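Local structure of phosphodiesterase (Salpingoeca rosetta, 7CJ3) at residues M28-W32 against I136-T140. The protein belongs to the rhodopsin-phosphodiesterases, its helical transmembrane part being a bacteriorhodopsin-like domain that binds retinal. Residues are numbered along the deposited sequence.
With RET (retinal), chain K; OLC ((2R)-2,3-dihydroxypropyl (9Z)-octadec-9-enoate), chain R.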
loop_
_atom_site.group_PDB
_atom_site.type_symbol
_atom_site.label_atom_id
_atom_site.label_comp_id
_atom_site.label_asym_id
_atom_site.label_seq_id
_atom_site.Cartn_x
_atom_site.Cartn_y
_atom_site.Cartn_z
ATOM N N MET B 28 -3.731 -18.255 -14.834
ATOM C CA MET B 28 -3.540 -17.949 -13.390
ATOM C C MET B 28 -4.919 -17.830 -12.725
ATOM O O MET B 28 -5.183 -18.552 -11.740
ATOM C CB MET B 28 -2.734 -16.658 -13.177
ATOM C CG MET B 28 -1.233 -16.809 -13.414
ATOM S SD MET B 28 -0.326 -15.224 -13.527
ATOM C CE MET B 28 -0.469 -14.678 -11.833
ATOM N N ILE B 29 -5.781 -16.986 -13.288
ATOM C CA ILE B 29 -7.133 -16.671 -12.745
ATOM C C ILE B 29 -7.964 -17.959 -12.646
ATOM O O ILE B 29 -8.641 -18.160 -11.602
ATOM C CB ILE B 29 -7.803 -15.584 -13.600
ATOM C CG1 ILE B 29 -7.011 -14.270 -13.559
ATOM C CG2 ILE B 29 -9.249 -15.377 -13.176
ATOM C CD1 ILE B 29 -7.156 -13.412 -14.817
ATOM N N ILE B 30 -7.902 -18.826 -13.661
ATOM C CA ILE B 30 -8.754 -20.049 -13.698
ATOM C C ILE B 30 -8.298 -21.008 -12.601
ATOM O O ILE B 30 -9.159 -21.552 -11.908
ATOM C CB ILE B 30 -8.784 -20.710 -15.086
ATOM C CG1 ILE B 30 -9.401 -19.780 -16.133
ATOM C CG2 ILE B 30 -9.539 -22.039 -15.018
ATOM C CD1 ILE B 30 -9.039 -20.131 -17.551
ATOM N N VAL B 31 -6.995 -21.180 -12.425
ATOM C CA VAL B 31 -6.430 -22.089 -11.381
ATOM C C VAL B 31 -6.856 -21.567 -10.004
ATOM O O VAL B 31 -7.214 -22.385 -9.100
ATOM C CB VAL B 31 -4.898 -22.191 -11.491
ATOM C CG1 VAL B 31 -4.306 -22.962 -10.319
ATOM C CG2 VAL B 31 -4.468 -22.802 -12.818
ATOM N N TRP B 32 -6.831 -20.242 -9.861
ATOM C CA TRP B 32 -7.187 -19.553 -8.601
ATOM C C TRP B 32 -8.653 -19.852 -8.237
ATOM O O TRP B 32 -8.893 -20.427 -7.152
ATOM C CB TRP B 32 -6.906 -18.060 -8.726
ATOM C CG TRP B 32 -7.019 -17.396 -7.394
ATOM C CD1 TRP B 32 -6.065 -17.291 -6.436
ATOM C CD2 TRP B 32 -8.211 -16.820 -6.850
ATOM N NE1 TRP B 32 -6.567 -16.651 -5.342
ATOM C CE2 TRP B 32 -7.885 -16.362 -5.558
ATOM C CE3 TRP B 32 -9.515 -16.640 -7.343
ATOM C CZ2 TRP B 32 -8.826 -15.738 -4.737
ATOM C CZ3 TRP B 32 -10.438 -16.012 -6.536
ATOM C CH2 TRP B 32 -10.096 -15.572 -5.248
ATOM N N ILE B 136 0.711 -19.960 -7.522
ATOM C CA ILE B 136 0.353 -19.300 -8.808
ATOM C C ILE B 136 1.322 -18.155 -9.108
ATOM O O ILE B 136 1.673 -18.001 -10.289
ATOM C CB ILE B 136 -1.090 -18.799 -8.795
ATOM C CG1 ILE B 136 -2.070 -19.959 -8.621
ATOM C CG2 ILE B 136 -1.405 -17.991 -10.039
ATOM C CD1 ILE B 136 -3.475 -19.508 -8.264
ATOM N N THR B 137 1.745 -17.378 -8.109
ATOM C CA THR B 137 2.493 -16.109 -8.317
ATOM C C THR B 137 4.027 -16.283 -8.264
ATOM O O THR B 137 4.709 -15.674 -9.099
ATOM C CB THR B 137 2.021 -15.064 -7.309
ATOM O OG1 THR B 137 2.220 -15.620 -6.007
ATOM C CG2 THR B 137 0.570 -14.690 -7.514
ATOM N N CYS B 138 4.587 -17.024 -7.314
ATOM C CA CYS B 138 6.064 -17.109 -7.145
ATOM C C CYS B 138 6.722 -17.689 -8.396
ATOM O O CYS B 138 7.735 -17.171 -8.874
ATOM C CB CYS B 138 6.474 -17.931 -5.937
ATOM S SG CYS B 138 6.006 -17.112 -4.394
ATOM N N PRO B 139 6.229 -18.828 -8.926
ATOM C CA PRO B 139 6.769 -19.336 -10.186
ATOM C C PRO B 139 6.594 -18.333 -11.341
ATOM O O PRO B 139 7.442 -18.310 -12.203
ATOM C CB PRO B 139 6.063 -20.686 -10.355
ATOM C CG PRO B 139 5.684 -21.069 -8.921
ATOM C CD PRO B 139 5.264 -19.755 -8.307
ATOM N N THR B 140 5.568 -17.482 -11.312
ATOM C CA THR B 140 5.327 -16.451 -12.360
ATOM C C THR B 140 6.332 -15.299 -12.181
ATOM O O THR B 140 6.794 -14.747 -13.215
ATOM C CB THR B 140 3.883 -15.922 -12.360
ATOM O OG1 THR B 140 2.914 -16.974 -12.483
ATOM C CG2 THR B 140 3.666 -14.941 -13.487
HETATM C C1 RET K . 7.975 -21.893 3.097
HETATM C C2 RET K . 8.073 -23.271 3.754
HETATM C C3 RET K . 9.289 -23.477 4.543
HETATM C C4 RET K . 10.527 -23.245 3.704
HETATM C C5 RET K . 10.414 -22.151 2.679
HETATM C C6 RET K . 9.286 -21.429 2.470
HETATM C C7 RET K . 9.352 -20.244 1.603
HETATM C C8 RET K . 8.315 -19.441 1.137
HETATM C C9 RET K . 8.364 -18.442 0.121
HETATM C C10 RET K . 7.217 -17.723 -0.300
HETATM C C11 RET K . 7.148 -16.604 -1.140
HETATM C C12 RET K . 6.057 -15.812 -1.477
HETATM C C13 RET K . 6.024 -14.727 -2.368
HETATM C C14 RET K . 4.829 -14.101 -2.672
HETATM C C15 RET K . 4.538 -13.361 -3.897
HETATM C C16 RET K . 6.881 -22.053 2.026
HETATM C C17 RET K . 7.489 -20.892 4.161
HETATM C C18 RET K . 11.709 -21.968 1.915
HETATM C C19 RET K . 9.655 -18.085 -0.549
HETATM C C20 RET K . 7.323 -14.259 -2.952
HETATM C C18 OLC R . 1.640 -25.382 -15.775
HETATM C C10 OLC R . 0.084 -21.562 -21.137
HETATM C C9 OLC R . 0.436 -20.919 -20.018
HETATM C C17 OLC R . 0.594 -26.180 -16.544
HETATM C C11 OLC R . 0.254 -23.053 -21.331
HETATM C C8 OLC R . 1.042 -21.582 -18.778
HETATM C C16 OLC R . 0.668 -25.976 -18.060
HETATM C C12 OLC R . -0.896 -23.787 -20.645
HETATM C C7 OLC R . 2.257 -20.788 -18.250
HETATM C C15 OLC R . -0.282 -26.881 -18.859
HETATM C C13 OLC R . -0.834 -25.316 -20.841
HETATM C C6 OLC R . 2.012 -19.907 -17.019
HETATM C C14 OLC R . -1.359 -26.102 -19.623
HETATM C C5 OLC R . 3.200 -18.955 -16.779
HETATM C C4 OLC R . 2.885 -17.824 -15.781
HETATM C C3 OLC R . 2.924 -16.421 -16.393
#
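A gap between helices can be filled by a few well-chosen side-chain conformers, and these two segments illustrate the point. The segment axes run nearly antiparallel, at 152°, and approach to 11.6 Å, while Met28 CA and Ile136 CA come to 6.2 Å, so side chains fill the space between. Ile136 points toward the other helix and, with chi1 m and chi2 t, carries its terminal methyl across to Trp32: Ile136 CD1 lies 3.7 Å from Trp32 CA and 3.8 Å from Trp32 CB. The same methyl also sits near the edge of the indole and 4.1 Å from Val31 CG1. Met28 answers from the opposite helix. Its CA-to-CB bond leaves sideways, but chi1 m and chi2 t carry the chain across, setting Met28 CG 3.6 Å from Ile136 CG2, and chi3 p then turns Met28 CE to within 4.4 Å of Thr137 CG2.

This is a bacteriorhodopsin-like bundle, here with helix 17-41, additional to the seven-helix fold, packing against helix 128-149 of the retinal-binding core. Trp32 (chi1 t) and Met28 also touch helix 86-111. Just before the kink at Pro139, whose nitrogen has no hydrogen to give the preceding turn, Cys138 faces away from 28-32 and lines the retinal pocket, with Cys138 SG 3.1 Å from retinal C13.

The two threonines adopt different rotamers. Thr137, at chi1 p, gives its hydroxyl to the carbonyl of Glu133, and Thr140, at m, turns OG1 back to Ile136 O at 2.7 Å. Thr140 OG1 also lies 3.8 Å from Met28 SD, while Thr140 CG2 lies 3.3 Å from C3 of a bound OLC molecule.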